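Local coordinates for 3-oxoacyl-[acyl-carrier protein] synthase (Thermus thermophilus, PDB 1UB7) that probably catalyses the first condensation of fatty acid synthesis, condensing the acetyl group of acetyl-CoA with malonyl-ACP as a homodimeric ketoacyl synthase of the thiolase-like superfamily, at residues E169-D181 against T224-T236. Numbering follows the deposited sequence.
Sequences EGYGFRSFVLGAD and TATLEAIEKAGLT
Ser175 and Val177 set an edge strand, 172-180, of the sheet that also holds 311-318 on the C-terminal turns of helix 211-233, a strand-on-helix layer of the thiolase-like fold. The axes of 172-180 and 224-233 approach to 6.8 Å at 139°, nearer antiparallel than perpendicular. Arg174 and Ser175 both face Val316 in a classic beta bulge, and both side chains set out toward the helix. With OG between the backbone N and the carbonyl carbon (chi1 65°), Ser175 donates to Ala229 O at 2.9 Å, from 46° above the carbonyl plane; that oxygen also accepts from Ala233 N, and so serves two donors. Ala233 CB lies 3.4 Å from Ser175 OG, consistent with a small residue where the bulge comes close. Val177 divides its methyls between two helix residues: CG2 lies 3.8 Å from Ala229 CB, while CG1 meets the Glu228 carboxylate, 3.7 Å from OE1. Replacing Glu228 with an alanine would probably leave Val177 CG1 without the carboxylate it rests on, and CG2 without the Glu228 CG methylene. Lys232 bends at chi3 to bring NZ to Phe176 O at 2.8 Å, in the carbonyl plane, tying the helix to the strand backbone. Past the helix end, where Gly234 forms a Schellman motif, the Arg174 guanidinium has Ala233 O and Leu235 CG over one face. Phe176 turns away, to His121 and Ala118 of helix 112-125 and Leu128 of the second subunit, so the strand lies between two helices, in the layered alpha-beta-alpha-beta-alpha architecture of thiolase-like enzymes.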
ATOM      1  N   GLU A 169       9.628   5.357 -28.115  1.00 63.88           N
ATOM      2  CA  GLU A 169       8.530   4.801 -28.891  1.00 67.24           C
ATOM      3  C   GLU A 169       8.847   3.342 -29.214  1.00 64.66           C
ATOM      4  O   GLU A 169       9.923   3.038 -29.724  1.00 62.04           O
ATOM      5  CB  GLU A 169       8.375   5.606 -30.184  1.00 78.62           C
ATOM      6  CG  GLU A 169       7.260   5.130 -31.100  1.00 94.11           C
ATOM      7  CD  GLU A 169       5.889   5.320 -30.488  1.00101.10           C
ATOM      8  OE1 GLU A 169       5.503   6.483 -30.241  1.00107.92           O
ATOM      9  OE2 GLU A 169       5.199   4.307 -30.249  1.00106.03           O
ATOM     10  N   GLY A 170       7.913   2.443 -28.910  1.00 60.97           N
ATOM     11  CA  GLY A 170       8.137   1.032 -29.181  1.00 58.24           C
ATOM     12  C   GLY A 170       8.547   0.193 -27.976  1.00 58.45           C
ATOM     13  O   GLY A 170       8.407  -1.033 -27.995  1.00 54.77           O
ATOM     14  N   TYR A 171       9.049   0.838 -26.923  1.00 56.46           N
ATOM     15  CA  TYR A 171       9.469   0.110 -25.726  1.00 55.48           C
ATOM     16  C   TYR A 171       8.566   0.379 -24.533  1.00 57.74           C
ATOM     17  O   TYR A 171       7.750   1.313 -24.547  1.00 58.37           O
ATOM     18  CB  TYR A 171      10.897   0.488 -25.332  1.00 55.90           C
ATOM     19  CG  TYR A 171      11.905   0.336 -26.441  1.00 57.92           C
ATOM     20  CD1 TYR A 171      12.019   1.300 -27.444  1.00 59.52           C
ATOM     21  CD2 TYR A 171      12.716  -0.792 -26.516  1.00 51.31           C
ATOM     22  CE1 TYR A 171      12.920   1.140 -28.498  1.00 61.45           C
ATOM     23  CE2 TYR A 171      13.616  -0.962 -27.562  1.00 57.75           C
ATOM     24  CZ  TYR A 171      13.712   0.006 -28.550  1.00 58.91           C
ATOM     25  OH  TYR A 171      14.597  -0.162 -29.589  1.00 61.69           O
ATOM     26  N   GLY A 172       8.723  -0.446 -23.499  1.00 50.99           N
ATOM     27  CA  GLY A 172       7.952  -0.262 -22.291  1.00 43.50           C
ATOM     28  C   GLY A 172       6.868  -1.282 -22.031  1.00 45.79           C
ATOM     29  O   GLY A 172       6.820  -2.347 -22.655  1.00 41.29           O
ATOM     30  N   PHE A 173       5.993  -0.945 -21.089  1.00 38.82           N
ATOM     31  CA  PHE A 173       4.901  -1.827 -20.719  1.00 39.81           C
ATOM     32  C   PHE A 173       3.836  -1.943 -21.818  1.00 43.53           C
ATOM     33  O   PHE A 173       3.382  -0.938 -22.380  1.00 41.16           O
ATOM     34  CB  PHE A 173       4.297  -1.334 -19.416  1.00 29.36           C
ATOM     35  CG  PHE A 173       5.154  -1.627 -18.219  1.00 38.57           C
ATOM     36  CD1 PHE A 173       5.343  -2.944 -17.791  1.00 28.09           C
ATOM     37  CD2 PHE A 173       5.794  -0.594 -17.527  1.00 32.93           C
ATOM     38  CE1 PHE A 173       6.156  -3.226 -16.692  1.00 31.74           C
ATOM     39  CE2 PHE A 173       6.608  -0.869 -16.431  1.00 28.65           C
ATOM     40  CZ  PHE A 173       6.791  -2.188 -16.010  1.00 31.17           C
ATOM     41  N   ARG A 174       3.446  -3.175 -22.125  1.00 39.90           N
ATOM     42  CA  ARG A 174       2.454  -3.404 -23.161  1.00 46.11           C
ATOM     43  C   ARG A 174       1.139  -3.892 -22.585  1.00 46.04           C
ATOM     44  O   ARG A 174       0.087  -3.718 -23.195  1.00 46.16           O
ATOM     45  CB  ARG A 174       2.986  -4.407 -24.186  1.00 50.60           C
ATOM     46  CG  ARG A 174       4.272  -3.950 -24.847  1.00 54.08           C
ATOM     47  CD  ARG A 174       4.631  -4.810 -26.035  1.00 68.99           C
ATOM     48  NE  ARG A 174       3.611  -4.723 -27.072  1.00 81.69           N
ATOM     49  CZ  ARG A 174       3.715  -5.283 -28.272  1.00 88.86           C
ATOM     50  NH1 ARG A 174       4.803  -5.973 -28.588  1.00 92.79           N
ATOM     51  NH2 ARG A 174       2.732  -5.154 -29.154  1.00 92.49           N
ATOM     52  N   SER A 175       1.196  -4.497 -21.405  1.00 46.18           N
ATOM     53  CA  SER A 175      -0.014  -4.991 -20.770  1.00 44.19           C
ATOM     54  C   SER A 175       0.194  -5.323 -19.307  1.00 43.02           C
ATOM     55  O   SER A 175       1.323  -5.482 -18.837  1.00 39.57           O
ATOM     56  CB  SER A 175      -0.518  -6.246 -21.485  1.00 46.50           C
ATOM     57  OG  SER A 175       0.409  -7.308 -21.332  1.00 52.19           O
ATOM     58  N   PHE A 176      -0.925  -5.435 -18.602  1.00 43.09           N
ATOM     59  CA  PHE A 176      -0.948  -5.780 -17.187  1.00 40.18           C
ATOM     60  C   PHE A 176      -2.221  -6.586 -16.962  1.00 38.53           C
ATOM     61  O   PHE A 176      -3.283  -6.252 -17.495  1.00 35.07           O
ATOM     62  CB  PHE A 176      -1.037  -4.529 -16.283  1.00 39.74           C
ATOM     63  CG  PHE A 176       0.234  -3.718 -16.188  1.00 32.15           C
ATOM     64  CD1 PHE A 176       1.284  -4.134 -15.371  1.00 28.48           C
ATOM     65  CD2 PHE A 176       0.361  -2.517 -16.903  1.00 31.70           C
ATOM     66  CE1 PHE A 176       2.459  -3.364 -15.261  1.00 32.98           C
ATOM     67  CE2 PHE A 176       1.525  -1.734 -16.809  1.00 33.01           C
ATOM     68  CZ  PHE A 176       2.579  -2.159 -15.985  1.00 32.70           C
ATOM     69  N   VAL A 177      -2.099  -7.655 -16.190  1.00 36.52           N
ATOM     70  CA  VAL A 177      -3.235  -8.466 -15.821  1.00 36.53           C
ATOM     71  C   VAL A 177      -3.058  -8.547 -14.320  1.00 38.90           C
ATOM     72  O   VAL A 177      -2.041  -9.050 -13.838  1.00 43.42           O
ATOM     73  CB  VAL A 177      -3.184  -9.875 -16.460  1.00 43.22           C
ATOM     74  CG1 VAL A 177      -4.257 -10.779 -15.843  1.00 40.70           C
ATOM     75  CG2 VAL A 177      -3.407  -9.758 -17.966  1.00 37.83           C
ATOM     76  N   LEU A 178      -4.029  -8.017 -13.583  1.00 41.24           N
ATOM     77  CA  LEU A 178      -3.968  -8.001 -12.123  1.00 40.79           C
ATOM     78  C   LEU A 178      -5.273  -8.518 -11.543  1.00 39.66           C
ATOM     79  O   LEU A 178      -6.347  -8.246 -12.078  1.00 43.87           O
ATOM     80  CB  LEU A 178      -3.746  -6.568 -11.617  1.00 40.54           C
ATOM     81  CG  LEU A 178      -2.638  -5.671 -12.179  1.00 41.83           C
ATOM     82  CD1 LEU A 178      -2.809  -4.304 -11.569  1.00 34.53           C
ATOM     83  CD2 LEU A 178      -1.241  -6.223 -11.868  1.00 37.10           C
ATOM     84  N   GLY A 179      -5.188  -9.234 -10.432  1.00 37.79           N
ATOM     85  CA  GLY A 179      -6.400  -9.748  -9.827  1.00 35.42           C
ATOM     86  C   GLY A 179      -6.274 -10.191  -8.384  1.00 36.83           C
ATOM     87  O   GLY A 179      -5.172 -10.357  -7.857  1.00 39.22           O
ATOM     88  N   ALA A 180      -7.420 -10.387  -7.745  1.00 34.13           N
ATOM     89  CA  ALA A 180      -7.460 -10.812  -6.359  1.00 36.17           C
ATOM     90  C   ALA A 180      -8.697 -11.662  -6.088  1.00 38.13           C
ATOM     91  O   ALA A 180      -9.678 -11.650  -6.842  1.00 35.00           O
ATOM     92  CB  ALA A 180      -7.465  -9.581  -5.430  1.00 31.44           C
ATOM     93  N   ASP A 181      -8.638 -12.403  -4.994  1.00 41.49           N
ATOM     94  CA  ASP A 181      -9.753 -13.226  -4.582  1.00 48.91           C
ATOM     95  C   ASP A 181      -9.567 -13.530  -3.108  1.00 47.78           C
ATOM     96  O   ASP A 181      -8.916 -14.507  -2.744  1.00 46.89           O
ATOM     97  CB  ASP A 181      -9.811 -14.515  -5.393  1.00 54.07           C
ATOM     98  CG  ASP A 181     -11.049 -15.323  -5.085  1.00 62.61           C
ATOM     99  OD1 ASP A 181     -11.228 -15.674  -3.903  1.00 66.68           O
ATOM    100  OD2 ASP A 181     -11.841 -15.595  -6.014  1.00 71.19           O
ATOM    101  N   THR A 224      -3.091 -18.820 -16.956  1.00 60.84           N
ATOM    102  CA  THR A 224      -4.139 -17.967 -17.541  1.00 58.99           C
ATOM    103  C   THR A 224      -3.633 -16.538 -17.711  1.00 55.05           C
ATOM    104  O   THR A 224      -3.667 -15.967 -18.809  1.00 51.37           O
ATOM    105  CB  THR A 224      -5.406 -17.917 -16.643  1.00 61.26           C
ATOM    106  OG1 THR A 224      -5.932 -19.238 -16.476  1.00 57.78           O
ATOM    107  CG2 THR A 224      -6.484 -17.021 -17.269  1.00 62.85           C
ATOM    108  N   ALA A 225      -3.163 -15.977 -16.601  1.00 52.55           N
ATOM    109  CA  ALA A 225      -2.640 -14.617 -16.561  1.00 51.91           C
ATOM    110  C   ALA A 225      -1.613 -14.391 -17.652  1.00 48.76           C
ATOM    111  O   ALA A 225      -1.710 -13.431 -18.425  1.00 39.24           O
ATOM    112  CB  ALA A 225      -2.011 -14.344 -15.199  1.00 51.46           C
ATOM    113  N   THR A 226      -0.635 -15.289 -17.707  1.00 50.03           N
ATOM    114  CA  THR A 226       0.434 -15.201 -18.688  1.00 49.16           C
ATOM    115  C   THR A 226      -0.107 -15.076 -20.100  1.00 46.96           C
ATOM    116  O   THR A 226       0.277 -14.167 -20.843  1.00 43.53           O
ATOM    117  CB  THR A 226       1.344 -16.431 -18.624  1.00 53.72           C
ATOM    118  OG1 THR A 226       1.809 -16.620 -17.281  1.00 51.16           O
ATOM    119  CG2 THR A 226       2.542 -16.241 -19.545  1.00 55.09           C
ATOM    120  N   LEU A 227      -1.001 -15.986 -20.473  1.00 43.94           N
ATOM    121  CA  LEU A 227      -1.566 -15.945 -21.817  1.00 49.05           C
ATOM    122  C   LEU A 227      -2.404 -14.689 -22.030  1.00 51.77           C
ATOM    123  O   LEU A 227      -2.332 -14.050 -23.090  1.00 43.36           O
ATOM    124  CB  LEU A 227      -2.401 -17.199 -22.081  1.00 46.15           C
ATOM    125  CG  LEU A 227      -1.527 -18.441 -22.279  1.00 53.57           C
ATOM    126  CD1 LEU A 227      -2.367 -19.711 -22.327  1.00 46.76           C
ATOM    127  CD2 LEU A 227      -0.726 -18.265 -23.559  1.00 44.57           C
ATOM    128  N   GLU A 228      -3.183 -14.337 -21.006  1.00 49.44           N
ATOM    129  CA  GLU A 228      -4.044 -13.163 -21.045  1.00 48.26           C
ATOM    130  C   GLU A 228      -3.181 -11.928 -21.281  1.00 49.00           C
ATOM    131  O   GLU A 228      -3.482 -11.086 -22.133  1.00 46.65           O
ATOM    132  CB  GLU A 228      -4.783 -13.039 -19.720  1.00 51.81           C
ATOM    133  CG  GLU A 228      -6.036 -12.202 -19.771  1.00 57.12           C
ATOM    134  CD  GLU A 228      -6.668 -12.054 -18.402  1.00 61.09           C
ATOM    135  OE1 GLU A 228      -6.609 -13.028 -17.614  1.00 62.96           O
ATOM    136  OE2 GLU A 228      -7.227 -10.973 -18.119  1.00 64.74           O
ATOM    137  N   ALA A 229      -2.096 -11.832 -20.523  1.00 46.34           N
ATOM    138  CA  ALA A 229      -1.176 -10.713 -20.657  1.00 44.08           C
ATOM    139  C   ALA A 229      -0.538 -10.698 -22.041  1.00 46.29           C
ATOM    140  O   ALA A 229      -0.566  -9.676 -22.741  1.00 41.68           O
ATOM    141  CB  ALA A 229      -0.105 -10.795 -19.599  1.00 35.64           C
ATOM    142  N   ILE A 230       0.040 -11.827 -22.448  1.00 49.14           N
ATOM    143  CA  ILE A 230       0.676 -11.878 -23.764  1.00 48.33           C
ATOM    144  C   ILE A 230      -0.369 -11.483 -24.802  1.00 46.40           C
ATOM    145  O   ILE A 230      -0.117 -10.667 -25.712  1.00 35.41           O
ATOM    146  CB  ILE A 230       1.222 -13.284 -24.075  1.00 47.79           C
ATOM    147  CG1 ILE A 230       2.301 -13.660 -23.049  1.00 49.40           C
ATOM    148  CG2 ILE A 230       1.817 -13.307 -25.479  1.00 50.17           C
ATOM    149  CD1 ILE A 230       2.562 -15.153 -22.925  1.00 43.61           C
ATOM    150  N   GLU A 231      -1.558 -12.044 -24.644  1.00 44.60           N
ATOM    151  CA  GLU A 231      -2.630 -11.732 -25.559  1.00 50.04           C
ATOM    152  C   GLU A 231      -2.982 -10.250 -25.461  1.00 51.64           C
ATOM    153  O   GLU A 231      -3.034  -9.557 -26.476  1.00 53.05           O
ATOM    154  CB  GLU A 231      -3.853 -12.615 -25.267  1.00 56.07           C
ATOM    155  CG  GLU A 231      -5.180 -12.105 -25.824  1.00 65.82           C
ATOM    156  CD  GLU A 231      -5.128 -11.722 -27.298  1.00 78.02           C
ATOM    157  OE1 GLU A 231      -6.151 -11.216 -27.813  1.00 84.67           O
ATOM    158  OE2 GLU A 231      -4.077 -11.920 -27.947  1.00 83.62           O
ATOM    159  N   LYS A 232      -3.194  -9.741 -24.251  1.00 52.38           N
ATOM    160  CA  LYS A 232      -3.557  -8.329 -24.121  1.00 51.64           C
ATOM    161  C   LYS A 232      -2.455  -7.428 -24.687  1.00 54.52           C
ATOM    162  O   LYS A 232      -2.724  -6.313 -25.156  1.00 55.04           O
ATOM    163  CB  LYS A 232      -3.846  -7.969 -22.656  1.00 51.39           C
ATOM    164  CG  LYS A 232      -4.815  -6.798 -22.519  1.00 55.28           C
ATOM    165  CD  LYS A 232      -4.908  -6.248 -21.093  1.00 55.05           C
ATOM    166  CE  LYS A 232      -5.528  -7.226 -20.114  1.00 57.84           C
ATOM    167  NZ  LYS A 232      -5.710  -6.579 -18.780  1.00 58.21           N
ATOM    168  N   ALA A 233      -1.218  -7.925 -24.658  1.00 52.38           N
ATOM    169  CA  ALA A 233      -0.065  -7.182 -25.165  1.00 53.29           C
ATOM    170  C   ALA A 233       0.021  -7.126 -26.698  1.00 55.35           C
ATOM    171  O   ALA A 233       0.778  -6.330 -27.252  1.00 56.63           O
ATOM    172  CB  ALA A 233       1.226  -7.787 -24.598  1.00 56.87           C
ATOM    173  N   GLY A 234      -0.744  -7.972 -27.384  1.00 56.51           N
ATOM    174  CA  GLY A 234      -0.702  -7.980 -28.838  1.00 56.36           C
ATOM    175  C   GLY A 234       0.434  -8.840 -29.385  1.00 58.63           C
ATOM    176  O   GLY A 234       1.022  -8.528 -30.424  1.00 56.06           O
ATOM    177  N   LEU A 235       0.734  -9.930 -28.683  1.00 55.42           N
ATOM    178  CA  LEU A 235       1.803 -10.836 -29.076  1.00 50.53           C
ATOM    179  C   LEU A 235       1.330 -12.268 -28.863  1.00 54.21           C
ATOM    180  O   LEU A 235       0.148 -12.517 -28.625  1.00 54.04           O
ATOM    181  CB  LEU A 235       3.046 -10.595 -28.209  1.00 48.57           C
ATOM    182  CG  LEU A 235       3.677  -9.202 -28.122  1.00 48.29           C
ATOM    183  CD1 LEU A 235       4.721  -9.197 -27.016  1.00 49.61           C
ATOM    184  CD2 LEU A 235       4.312  -8.819 -29.442  1.00 42.14           C
ATOM    185  N   THR A 236       2.272 -13.202 -28.940  1.00 54.19           N
ATOM    186  CA  THR A 236       1.991 -14.616 -28.736  1.00 53.77           C
ATOM    187  C   THR A 236       3.202 -15.127 -27.987  1.00 52.70           C
ATOM    188  O   THR A 236       4.253 -14.491 -28.017  1.00 49.71           O
ATOM    189  CB  THR A 236       1.892 -15.385 -30.070  1.00 57.77           C
ATOM    190  OG1 THR A 236       3.207 -15.600 -30.598  1.00 63.95           O
ATOM    191  CG2 THR A 236       1.079 -14.589 -31.089  1.00 57.73           C
TER